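Local coordinates for ribokinase RBSK (Mycobacterium tuberculosis, PDB 3GO6), which probably phosphorylates D-ribose at O-5, using ATP and a divalent cation, most likely magnesium, to give D-ribose 5-phosphate, at residues A67-Q72 against L254-P259; P83-L88 against G107-A112; V172-S177 against Q187-I192. All coordinates share one frame; numbering follows the deposited sequence.

Contact 1 of 3, residues A67-Q72 against L254-P259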
ATOM      1  N   ALA A  67     -20.249  -2.487 -18.485  1.00 15.55           N
ATOM      2  CA  ALA A  67     -21.574  -2.880 -17.964  1.00 16.70           C
ATOM      3  C   ALA A  67     -22.442  -1.668 -17.597  1.00 16.87           C
ATOM      4  O   ALA A  67     -23.622  -1.604 -17.985  1.00 17.37           O
ATOM      5  CB  ALA A  67     -21.434  -3.827 -16.774  1.00 15.64           C
ATOM      6  N   ARG A  68     -21.866  -0.703 -16.889  1.00 16.54           N
ATOM      7  CA  ARG A  68     -22.598   0.539 -16.588  1.00 17.47           C
ATOM      8  C   ARG A  68     -22.976   1.333 -17.847  1.00 17.94           C
ATOM      9  O   ARG A  68     -24.003   2.017 -17.859  1.00 18.42           O
ATOM     10  CB  ARG A  68     -21.834   1.410 -15.594  1.00 17.15           C
ATOM     11  CG  ARG A  68     -21.725   0.760 -14.213  1.00 17.75           C
ATOM     12  CD  ARG A  68     -21.055   1.686 -13.230  1.00 19.77           C
ATOM     13  NE  ARG A  68     -20.798   1.041 -11.939  1.00 19.32           N
ATOM     14  CZ  ARG A  68     -20.187   1.642 -10.922  1.00 20.57           C
ATOM     15  NH1 ARG A  68     -19.787   2.903 -11.027  1.00 18.35           N
ATOM     16  NH2 ARG A  68     -19.982   0.982  -9.787  1.00 21.44           N
ATOM     17  N   ALA A  69     -22.151   1.238 -18.891  1.00 17.91           N
ATOM     18  CA  ALA A  69     -22.436   1.862 -20.185  1.00 18.61           C
ATOM     19  C   ALA A  69     -23.454   1.105 -21.054  1.00 19.55           C
ATOM     20  O   ALA A  69     -23.761   1.559 -22.155  1.00 20.38           O
ATOM     21  CB  ALA A  69     -21.136   2.102 -20.981  1.00 18.16           C
ATOM     22  N   GLY A  70     -23.945  -0.047 -20.590  1.00 19.91           N
ATOM     23  CA  GLY A  70     -25.033  -0.762 -21.271  1.00 20.24           C
ATOM     24  C   GLY A  70     -24.666  -2.055 -21.989  1.00 20.83           C
ATOM     25  O   GLY A  70     -25.527  -2.700 -22.611  1.00 20.31           O
ATOM     26  N   ALA A  71     -23.396  -2.458 -21.921  1.00 19.44           N
ATOM     27  CA  ALA A  71     -22.993  -3.708 -22.545  1.00 19.63           C
ATOM     28  C   ALA A  71     -23.379  -4.897 -21.665  1.00 19.97           C
ATOM     29  O   ALA A  71     -23.548  -4.763 -20.446  1.00 19.97           O
ATOM     30  CB  ALA A  71     -21.458  -3.726 -22.832  1.00 19.70           C
ATOM     31  N   GLN A  72     -23.530  -6.054 -22.295  1.00 19.96           N
ATOM     32  CA  GLN A  72     -23.625  -7.298 -21.560  1.00 20.85           C
ATOM     33  C   GLN A  72     -22.216  -7.860 -21.456  1.00 19.13           C
ATOM     34  O   GLN A  72     -21.595  -8.183 -22.460  1.00 19.59           O
ATOM     35  CB  GLN A  72     -24.574  -8.280 -22.251  1.00 21.34           C
ATOM     36  CG  GLN A  72     -25.231  -9.227 -21.238  1.00 29.11           C
ATOM     37  CD  GLN A  72     -26.098  -8.480 -20.203  1.00 37.13           C
ATOM     38  OE1 GLN A  72     -27.075  -7.808 -20.564  1.00 41.05           O
ATOM     39  NE2 GLN A  72     -25.729  -8.586 -18.916  1.00 38.63           N
ATOM     40  N   LEU A 254     -15.561   2.621 -24.511  1.00 14.77           N
ATOM     41  CA  LEU A 254     -15.224   2.444 -25.916  1.00 15.30           C
ATOM     42  C   LEU A 254     -15.660   1.048 -26.381  1.00 15.70           C
ATOM     43  O   LEU A 254     -16.304   0.906 -27.445  1.00 15.94           O
ATOM     44  CB  LEU A 254     -13.731   2.684 -26.180  1.00 15.01           C
ATOM     45  CG  LEU A 254     -13.384   2.904 -27.657  1.00 14.75           C
ATOM     46  CD1 LEU A 254     -13.828   4.307 -28.090  1.00 15.56           C
ATOM     47  CD2 LEU A 254     -11.892   2.730 -27.931  1.00 14.51           C
ATOM     48  N   ALA A 255     -15.328   0.025 -25.590  1.00 15.41           N
ATOM     49  CA  ALA A 255     -15.718  -1.359 -25.918  1.00 16.16           C
ATOM     50  C   ALA A 255     -17.235  -1.523 -26.006  1.00 16.79           C
ATOM     51  O   ALA A 255     -17.737  -2.248 -26.879  1.00 16.60           O
ATOM     52  CB  ALA A 255     -15.136  -2.352 -24.901  1.00 16.36           C
ATOM     53  N   ALA A 256     -17.951  -0.843 -25.108  1.00 17.28           N
ATOM     54  CA  ALA A 256     -19.410  -0.939 -25.033  1.00 18.41           C
ATOM     55  C   ALA A 256     -20.125  -0.245 -26.200  1.00 19.89           C
ATOM     56  O   ALA A 256     -21.332  -0.471 -26.407  1.00 20.48           O
ATOM     57  CB  ALA A 256     -19.894  -0.353 -23.722  1.00 18.13           C
ATOM     58  N   ASN A 257     -19.390   0.590 -26.944  1.00 20.37           N
ATOM     59  CA  ASN A 257     -19.944   1.398 -28.055  1.00 21.34           C
ATOM     60  C   ASN A 257     -19.336   1.178 -29.434  1.00 21.94           C
ATOM     61  O   ASN A 257     -19.826   1.740 -30.425  1.00 22.76           O
ATOM     62  CB  ASN A 257     -19.861   2.888 -27.692  1.00 20.78           C
ATOM     63  CG  ASN A 257     -20.826   3.264 -26.597  1.00 20.75           C
ATOM     64  OD1 ASN A 257     -21.997   3.511 -26.862  1.00 23.30           O
ATOM     65  ND2 ASN A 257     -20.356   3.274 -25.354  1.00 18.29           N
ATOM     66  N   TRP A 258     -18.272   0.385 -29.514  1.00 22.29           N
ATOM     67  CA  TRP A 258     -17.598   0.126 -30.769  1.00 23.75           C
ATOM     68  C   TRP A 258     -18.429  -0.792 -31.688  1.00 25.45           C
ATOM     69  O   TRP A 258     -18.922  -1.827 -31.235  1.00 25.49           O
ATOM     70  CB  TRP A 258     -16.245  -0.522 -30.520  1.00 22.98           C
ATOM     71  CG  TRP A 258     -15.264  -0.311 -31.644  1.00 21.93           C
ATOM     72  CD1 TRP A 258     -14.960  -1.186 -32.649  1.00 22.45           C
ATOM     73  CD2 TRP A 258     -14.442   0.850 -31.856  1.00 21.42           C
ATOM     74  NE1 TRP A 258     -14.002  -0.638 -33.482  1.00 21.83           N
ATOM     75  CE2 TRP A 258     -13.675   0.612 -33.019  1.00 21.26           C
ATOM     76  CE3 TRP A 258     -14.297   2.074 -31.186  1.00 20.53           C
ATOM     77  CZ2 TRP A 258     -12.749   1.534 -33.504  1.00 21.51           C
ATOM     78  CZ3 TRP A 258     -13.384   2.992 -31.671  1.00 21.67           C
ATOM     79  CH2 TRP A 258     -12.631   2.727 -32.830  1.00 22.45           C
ATOM     80  N   PRO A 259     -18.572  -0.426 -32.985  1.00 27.03           N
ATOM     81  CA  PRO A 259     -19.387  -1.258 -33.905  1.00 28.87           C
ATOM     82  C   PRO A 259     -18.715  -2.594 -34.272  1.00 30.46           C
ATOM     83  O   PRO A 259     -17.515  -2.726 -34.119  1.00 30.20           O
ATOM     84  CB  PRO A 259     -19.464  -0.387 -35.163  1.00 28.52           C
ATOM     85  CG  PRO A 259     -18.178   0.391 -35.138  1.00 27.47           C
ATOM     86  CD  PRO A 259     -18.000   0.747 -33.676  1.00 26.63           C
TER
HETATM   87  O   HOH W   1     -22.894   3.737 -23.742  1.00 26.63           O
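The methyl group of Ala256 points at the turn formed by residues 69-71 and meets two methyls there: its CB lies 3.8 Å from Ala71 CB and 3.9 Å from Ala69 CB. All three CA-CB bonds are directed across the contact, so the surfaces meet methyl against methyl, and the nearest CA atoms, those of Ala71 and Ala256, are 5.2 Å apart. Ala69 and Ala71 can present their methyls together because the chain reverses between them: Gly70, at positive phi (108°), ends helix 58-68 with a Schellman motif, in which Gly70 N bonds Ala67 O at 3.1 Å. The turn leads directly into strand 72-76, an outermost strand of the eight-stranded sheet of this PfkB-family fold, and it packs here against helix 246-257. Ala71 also touches Val22 of the neighbouring strand 21-25. Beside the methyls, a water bridges the two segments, donating to Ala69 O (2.8 Å) and accepting from Asn257 ND2 (3.0 Å). The Asn257 amide is held at both ends, since ND2 also bonds Val253 O one turn back while OD1 takes a hydrogen bond from Arg270 NH1 of helix 265-282.

Contact 2 of 3, residues P83-L88 against G107-A112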
ATOM      1  N   PRO A  83      -8.997 -14.605   1.013  1.00 16.62           N
ATOM      2  CA  PRO A  83     -10.127 -13.735   1.387  1.00 17.15           C
ATOM      3  C   PRO A  83     -10.394 -12.547   0.447  1.00 16.92           C
ATOM      4  O   PRO A  83     -11.573 -12.232   0.163  1.00 17.34           O
ATOM      5  CB  PRO A  83      -9.741 -13.262   2.792  1.00 16.90           C
ATOM      6  CG  PRO A  83      -9.003 -14.423   3.345  1.00 17.40           C
ATOM      7  CD  PRO A  83      -8.133 -14.882   2.178  1.00 17.60           C
ATOM      8  N   ALA A  84      -9.336 -11.891  -0.047  1.00 16.47           N
ATOM      9  CA  ALA A  84      -9.518 -10.770  -1.010  1.00 15.43           C
ATOM     10  C   ALA A  84     -10.394 -11.175  -2.171  1.00 15.28           C
ATOM     11  O   ALA A  84     -11.229 -10.392  -2.626  1.00 15.90           O
ATOM     12  CB  ALA A  84      -8.180 -10.280  -1.550  1.00 15.91           C
ATOM     13  N   ALA A  85     -10.208 -12.400  -2.665  1.00 14.93           N
ATOM     14  CA  ALA A  85     -10.932 -12.853  -3.846  1.00 14.71           C
ATOM     15  C   ALA A  85     -12.450 -12.816  -3.664  1.00 15.25           C
ATOM     16  O   ALA A  85     -13.173 -12.595  -4.623  1.00 14.94           O
ATOM     17  CB  ALA A  85     -10.494 -14.245  -4.237  1.00 15.01           C
ATOM     18  N   ALA A  86     -12.938 -13.042  -2.448  1.00 15.56           N
ATOM     19  CA  ALA A  86     -14.397 -13.016  -2.208  1.00 16.62           C
ATOM     20  C   ALA A  86     -14.968 -11.608  -2.436  1.00 16.67           C
ATOM     21  O   ALA A  86     -16.007 -11.441  -3.052  1.00 15.93           O
ATOM     22  CB  ALA A  86     -14.716 -13.484  -0.773  1.00 17.37           C
ATOM     23  N   GLN A  87     -14.258 -10.605  -1.927  1.00 16.55           N
ATOM     24  CA  GLN A  87     -14.618  -9.205  -2.084  1.00 17.57           C
ATOM     25  C   GLN A  87     -14.507  -8.746  -3.552  1.00 15.67           C
ATOM     26  O   GLN A  87     -15.354  -7.989  -4.046  1.00 15.26           O
ATOM     27  CB  GLN A  87     -13.727  -8.381  -1.141  1.00 17.77           C
ATOM     28  CG  GLN A  87     -14.080  -6.908  -1.034  1.00 22.38           C
ATOM     29  CD  GLN A  87     -13.237  -6.157  -0.001  1.00 21.49           C
ATOM     30  OE1 GLN A  87     -12.543  -6.767   0.823  1.00 24.57           O
ATOM     31  NE2 GLN A  87     -13.304  -4.819  -0.043  1.00 23.96           N
ATOM     32  N   LEU A  88     -13.473  -9.218  -4.249  1.00 14.29           N
ATOM     33  CA  LEU A  88     -13.272  -8.894  -5.666  1.00 13.45           C
ATOM     34  C   LEU A  88     -14.387  -9.473  -6.543  1.00 13.86           C
ATOM     35  O   LEU A  88     -14.924  -8.783  -7.425  1.00 13.69           O
ATOM     36  CB  LEU A  88     -11.898  -9.403  -6.157  1.00 12.47           C
ATOM     37  CG  LEU A  88     -10.686  -8.780  -5.461  1.00 11.92           C
ATOM     38  CD1 LEU A  88      -9.410  -9.463  -5.982  1.00 11.04           C
ATOM     39  CD2 LEU A  88     -10.685  -7.270  -5.745  1.00 12.50           C
ATOM     40  N   GLY A 107      -2.626 -18.958  -4.226  1.00 17.98           N
ATOM     41  CA  GLY A 107      -1.875 -17.793  -3.753  1.00 16.13           C
ATOM     42  C   GLY A 107      -2.647 -16.482  -3.881  1.00 15.30           C
ATOM     43  O   GLY A 107      -3.851 -16.474  -4.149  1.00 14.84           O
ATOM     44  N   PRO A 108      -1.971 -15.357  -3.614  1.00 14.27           N
ATOM     45  CA  PRO A 108      -2.668 -14.092  -3.476  1.00 13.60           C
ATOM     46  C   PRO A 108      -3.328 -13.573  -4.753  1.00 12.77           C
ATOM     47  O   PRO A 108      -2.798 -13.739  -5.867  1.00 12.25           O
ATOM     48  CB  PRO A 108      -1.554 -13.126  -3.016  1.00 13.85           C
ATOM     49  CG  PRO A 108      -0.497 -14.026  -2.436  1.00 15.17           C
ATOM     50  CD  PRO A 108      -0.534 -15.244  -3.302  1.00 14.62           C
ATOM     51  N   SER A 109      -4.479 -12.935  -4.574  1.00 11.98           N
ATOM     52  CA  SER A 109      -5.057 -12.092  -5.623  1.00 12.27           C
ATOM     53  C   SER A 109      -4.098 -10.916  -5.863  1.00 12.39           C
ATOM     54  O   SER A 109      -3.307 -10.576  -4.979  1.00 12.47           O
ATOM     55  CB  SER A 109      -6.432 -11.580  -5.160  1.00 12.98           C
ATOM     56  OG  SER A 109      -7.341 -12.659  -4.963  1.00 14.21           O
ATOM     57  N   GLY A 110      -4.159 -10.280  -7.030  1.00 13.04           N
ATOM     58  CA  GLY A 110      -3.341  -9.069  -7.267  1.00 12.39           C
ATOM     59  C   GLY A 110      -3.562  -7.929  -6.277  1.00 12.30           C
ATOM     60  O   GLY A 110      -4.639  -7.805  -5.688  1.00 12.16           O
ATOM     61  N   THR A 111      -2.523  -7.116  -6.068  1.00 12.33           N
ATOM     62  CA  THR A 111      -2.588  -5.943  -5.191  1.00 13.65           C
ATOM     63  C   THR A 111      -2.083  -4.754  -5.995  1.00 12.90           C
ATOM     64  O   THR A 111      -1.038  -4.864  -6.649  1.00 13.11           O
ATOM     65  CB  THR A 111      -1.659  -6.095  -3.932  1.00 13.53           C
ATOM     66  OG1 THR A 111      -2.032  -7.254  -3.166  1.00 17.81           O
ATOM     67  CG2 THR A 111      -1.745  -4.835  -3.010  1.00 15.89           C
ATOM     68  N   ALA A 112      -2.793  -3.631  -5.954  1.00 12.44           N
ATOM     69  CA  ALA A 112      -2.251  -2.421  -6.577  1.00 12.32           C
ATOM     70  C   ALA A 112      -2.182  -1.246  -5.622  1.00 11.88           C
ATOM     71  O   ALA A 112      -3.039  -1.111  -4.742  1.00 11.40           O
ATOM     72  CB  ALA A 112      -3.058  -2.045  -7.795  1.00 12.15           C
TER
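With chi1 at -63°, Ser109 places OG anti to its own carbonyl carbon and turns it to the helix; Leu88, at chi1 -62° and extended at chi2 (176°), sends CD1 to 3.7 Å from Ser109 CB. The contact joins helix 83-94 to the chain entering strand 110-116, a strand of the four-stranded sheet that, in ribokinases, forms the lid over the sugar site and the dimer interface. Ser109 is the residue that reaches the helix. Its CB also lies 4.2 Å from Ala84 CB, one turn before Leu88, while its hydroxyl runs on toward Ala85. Ser109 is buried, and its hydroxyl is hydrogen-bonded to Asp82 OD1 and Gly80 N. Asp82 OD1 also accepts from Ala85 N, so one carboxylate oxygen joins the serine hydroxyl to a backbone amide of the segment it packs against. Leu88 extends the apolar layer to Met30 of strand 29-35, Pro55 of strand 50-56 and Phe79 of strand 78-79. Further along strand 110-116, Ala112 touches the bound ribose, and Thr111 OG1 is hydrogen-bonded to Arg53 NH2 of the second subunit, so the strand that starts beside this contact runs on to both the sugar and the subunit interface. The hydroxyl of Ser109 lies against the helix with OG 3.6 Å from Ala85 CB and 3.7 Å from Ala85 N.

Contact 3 of 3, residues V172-S177 against Q187-I192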
ATOM      1  N   VAL A 172     -11.040  -7.075 -31.856  1.00 19.01           N
ATOM      2  CA  VAL A 172      -9.923  -7.208 -30.926  1.00 18.56           C
ATOM      3  C   VAL A 172      -9.499  -5.808 -30.458  1.00 18.15           C
ATOM      4  O   VAL A 172      -8.962  -5.015 -31.227  1.00 17.64           O
ATOM      5  CB  VAL A 172      -8.725  -7.984 -31.520  1.00 18.59           C
ATOM      6  CG1 VAL A 172      -7.577  -8.007 -30.534  1.00 17.23           C
ATOM      7  CG2 VAL A 172      -9.141  -9.420 -31.892  1.00 20.81           C
ATOM      8  N   MET A 173      -9.745  -5.525 -29.181  1.00 17.72           N
ATOM      9  CA  MET A 173      -9.448  -4.221 -28.598  1.00 16.75           C
ATOM     10  C   MET A 173      -8.477  -4.395 -27.433  1.00 16.47           C
ATOM     11  O   MET A 173      -8.771  -5.124 -26.467  1.00 16.86           O
ATOM     12  CB  MET A 173     -10.764  -3.557 -28.157  1.00 16.48           C
ATOM     13  CG  MET A 173     -10.622  -2.112 -27.610  1.00 16.82           C
ATOM     14  SD  MET A 173     -12.206  -1.359 -27.142  1.00 17.91           S
ATOM     15  CE  MET A 173     -12.919  -1.026 -28.754  1.00 15.32           C
ATOM     16  N   VAL A 174      -7.316  -3.754 -27.527  1.00 15.24           N
ATOM     17  CA  VAL A 174      -6.254  -3.918 -26.551  1.00 15.45           C
ATOM     18  C   VAL A 174      -5.955  -2.589 -25.888  1.00 15.85           C
ATOM     19  O   VAL A 174      -5.693  -1.583 -26.559  1.00 15.59           O
ATOM     20  CB  VAL A 174      -4.951  -4.500 -27.195  1.00 16.01           C
ATOM     21  CG1 VAL A 174      -3.818  -4.653 -26.156  1.00 15.98           C
ATOM     22  CG2 VAL A 174      -5.247  -5.835 -27.875  1.00 15.72           C
ATOM     23  N   ASN A 175      -6.038  -2.575 -24.561  1.00 15.49           N
ATOM     24  CA  ASN A 175      -5.488  -1.457 -23.803  1.00 14.94           C
ATOM     25  C   ASN A 175      -4.030  -1.778 -23.573  1.00 15.15           C
ATOM     26  O   ASN A 175      -3.702  -2.665 -22.770  1.00 15.27           O
ATOM     27  CB  ASN A 175      -6.258  -1.272 -22.488  1.00 14.72           C
ATOM     28  CG  ASN A 175      -5.714  -0.147 -21.648  1.00 16.01           C
ATOM     29  OD1 ASN A 175      -5.133   0.833 -22.166  1.00 17.64           O
ATOM     30  ND2 ASN A 175      -5.883  -0.272 -20.348  1.00 10.64           N
ATOM     31  N   ALA A 176      -3.146  -1.085 -24.299  1.00 15.02           N
ATOM     32  CA  ALA A 176      -1.706  -1.387 -24.263  1.00 15.46           C
ATOM     33  C   ALA A 176      -1.036  -0.843 -23.000  1.00 15.93           C
ATOM     34  O   ALA A 176      -0.162   0.019 -23.070  1.00 15.24           O
ATOM     35  CB  ALA A 176      -1.007  -0.824 -25.535  1.00 15.18           C
ATOM     36  N   SER A 177      -1.443  -1.370 -21.844  1.00 15.83           N
ATOM     37  CA  SER A 177      -0.977  -0.889 -20.557  1.00 16.38           C
ATOM     38  C   SER A 177      -0.907  -2.103 -19.615  1.00 16.97           C
ATOM     39  O   SER A 177      -1.840  -2.906 -19.597  1.00 17.07           O
ATOM     40  CB  SER A 177      -1.966   0.158 -20.029  1.00 15.85           C
ATOM     41  OG  SER A 177      -1.562   0.724 -18.796  1.00 17.45           O
ATOM     42  N   GLN A 187       4.438  -8.205 -30.338  1.00 24.49           N
ATOM     43  CA  GLN A 187       4.480  -8.063 -31.791  1.00 24.61           C
ATOM     44  C   GLN A 187       3.397  -8.894 -32.463  1.00 24.00           C
ATOM     45  O   GLN A 187       2.759  -8.423 -33.398  1.00 24.49           O
ATOM     46  CB  GLN A 187       5.871  -8.387 -32.334  1.00 25.46           C
ATOM     47  CG  GLN A 187       6.890  -7.313 -32.001  1.00 27.11           C
ATOM     48  CD  GLN A 187       8.314  -7.814 -32.091  1.00 33.34           C
ATOM     49  OE1 GLN A 187       8.563  -9.024 -32.162  1.00 35.08           O
ATOM     50  NE2 GLN A 187       9.263  -6.887 -32.065  1.00 33.70           N
ATOM     51  N   ASP A 188       3.170 -10.108 -31.960  1.00 23.71           N
ATOM     52  CA  ASP A 188       2.110 -10.974 -32.462  1.00 23.84           C
ATOM     53  C   ASP A 188       0.730 -10.395 -32.165  1.00 22.71           C
ATOM     54  O   ASP A 188      -0.156 -10.461 -32.999  1.00 21.75           O
ATOM     55  CB  ASP A 188       2.224 -12.392 -31.881  1.00 24.24           C
ATOM     56  CG  ASP A 188       3.450 -13.151 -32.407  1.00 29.02           C
ATOM     57  OD1 ASP A 188       4.069 -12.694 -33.395  1.00 30.67           O
ATOM     58  OD2 ASP A 188       3.802 -14.199 -31.820  1.00 31.87           O
ATOM     59  N   LEU A 189       0.549  -9.837 -30.967  1.00 21.68           N
ATOM     60  CA  LEU A 189      -0.730  -9.193 -30.641  1.00 21.34           C
ATOM     61  C   LEU A 189      -0.944  -7.937 -31.489  1.00 21.19           C
ATOM     62  O   LEU A 189      -2.035  -7.719 -32.003  1.00 20.80           O
ATOM     63  CB  LEU A 189      -0.832  -8.881 -29.133  1.00 21.26           C
ATOM     64  CG  LEU A 189      -2.159  -8.332 -28.575  1.00 21.02           C
ATOM     65  CD1 LEU A 189      -3.364  -9.156 -28.992  1.00 18.28           C
ATOM     66  CD2 LEU A 189      -2.069  -8.238 -27.059  1.00 20.86           C
ATOM     67  N   ALA A 190       0.099  -7.128 -31.651  1.00 21.06           N
ATOM     68  CA  ALA A 190      -0.013  -5.886 -32.437  1.00 21.95           C
ATOM     69  C   ALA A 190      -0.409  -6.164 -33.900  1.00 22.63           C
ATOM     70  O   ALA A 190      -1.224  -5.434 -34.489  1.00 23.60           O
ATOM     71  CB  ALA A 190       1.276  -5.084 -32.357  1.00 21.21           C
ATOM     72  N   ALA A 191       0.132  -7.250 -34.451  1.00 23.06           N
ATOM     73  CA  ALA A 191      -0.129  -7.678 -35.843  1.00 22.93           C
ATOM     74  C   ALA A 191      -1.608  -7.870 -36.128  1.00 22.74           C
ATOM     75  O   ALA A 191      -2.056  -7.659 -37.256  1.00 23.47           O
ATOM     76  CB  ALA A 191       0.651  -8.982 -36.158  1.00 22.76           C
ATOM     77  N   ILE A 192      -2.376  -8.244 -35.105  1.00 22.47           N
ATOM     78  CA  ILE A 192      -3.795  -8.563 -35.288  1.00 22.33           C
ATOM     79  C   ILE A 192      -4.815  -7.651 -34.573  1.00 21.48           C
ATOM     80  O   ILE A 192      -6.016  -7.770 -34.820  1.00 21.72           O
ATOM     81  CB  ILE A 192      -4.105 -10.066 -34.951  1.00 22.62           C
ATOM     82  CG1 ILE A 192      -3.815 -10.385 -33.478  1.00 22.62           C
ATOM     83  CG2 ILE A 192      -3.302 -11.008 -35.869  1.00 23.34           C
ATOM     84  CD1 ILE A 192      -4.365 -11.740 -33.019  1.00 23.24           C
TER
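Val174 and Leu189 make the apolar part of this contact, packing tip to tip between strand 171-175 and helix 183-192. These elements belong to a beta-alpha-beta unit that closes with the parallel strand 195-199, the repeating construction of the Rossmann-like core of the PfkB family. The leucine CA-CB bond does not itself aim at the strand; with CG anti to the backbone N (chi1 -174°), its isobutyl end swings in over the sheet. Both valine methyls then meet it. CG2 of Val174 sits against the fork of the leucine, 4.0 Å from CD1 of Leu189, equally near its CG and scarcely farther from CD2, whereas CG1 of Val174 comes closest to CD2 of Leu189, at 4.1 Å. Ala162 of helix 155-167 touches both Leu189 and Val172, so the adjoining helix continues the apolar layer on this side of the sheet. Val172, two residues back and likewise pointing at the helix, lies against Ile192, and its nearest approach is to a backbone atom, the carbonyl oxygen of that residue.

Polar partners from nearby residues tie down both sides: Gln166 NE2 donates a hydrogen bond to the carbonyl of Ile192, and Asp194 OD2 accepts one from Val172 N. The carbonyl that Gln166 holds is thus the one the valine touches, and Val172 CB lies 4.3 Å from Ile192 O.

How the contacts relate
Contact 1 closes the widest loop, residues 67-72 to 254-259, and the other two are nested within it, contact 2 before contact 3. Contacts 1 and 3 both flank the eight-stranded sheet, with centres about 19 Å apart. They touch through Met173, on strand 171-175, whose SD lies 3.7 Å from Ala255 CA; its CE packs on Trp258 and Leu254. Met173 thus faces helix 246-257, while the adjacent Val174 faces helix 183-192. Contact 2 belongs instead to the four-stranded sheet, its centre about 26 Å from that of contact 1 and about 27 Å from that of contact 3. It lies at the ribose and subunit-interface end; the others lie where helices pack on the eight-stranded sheet.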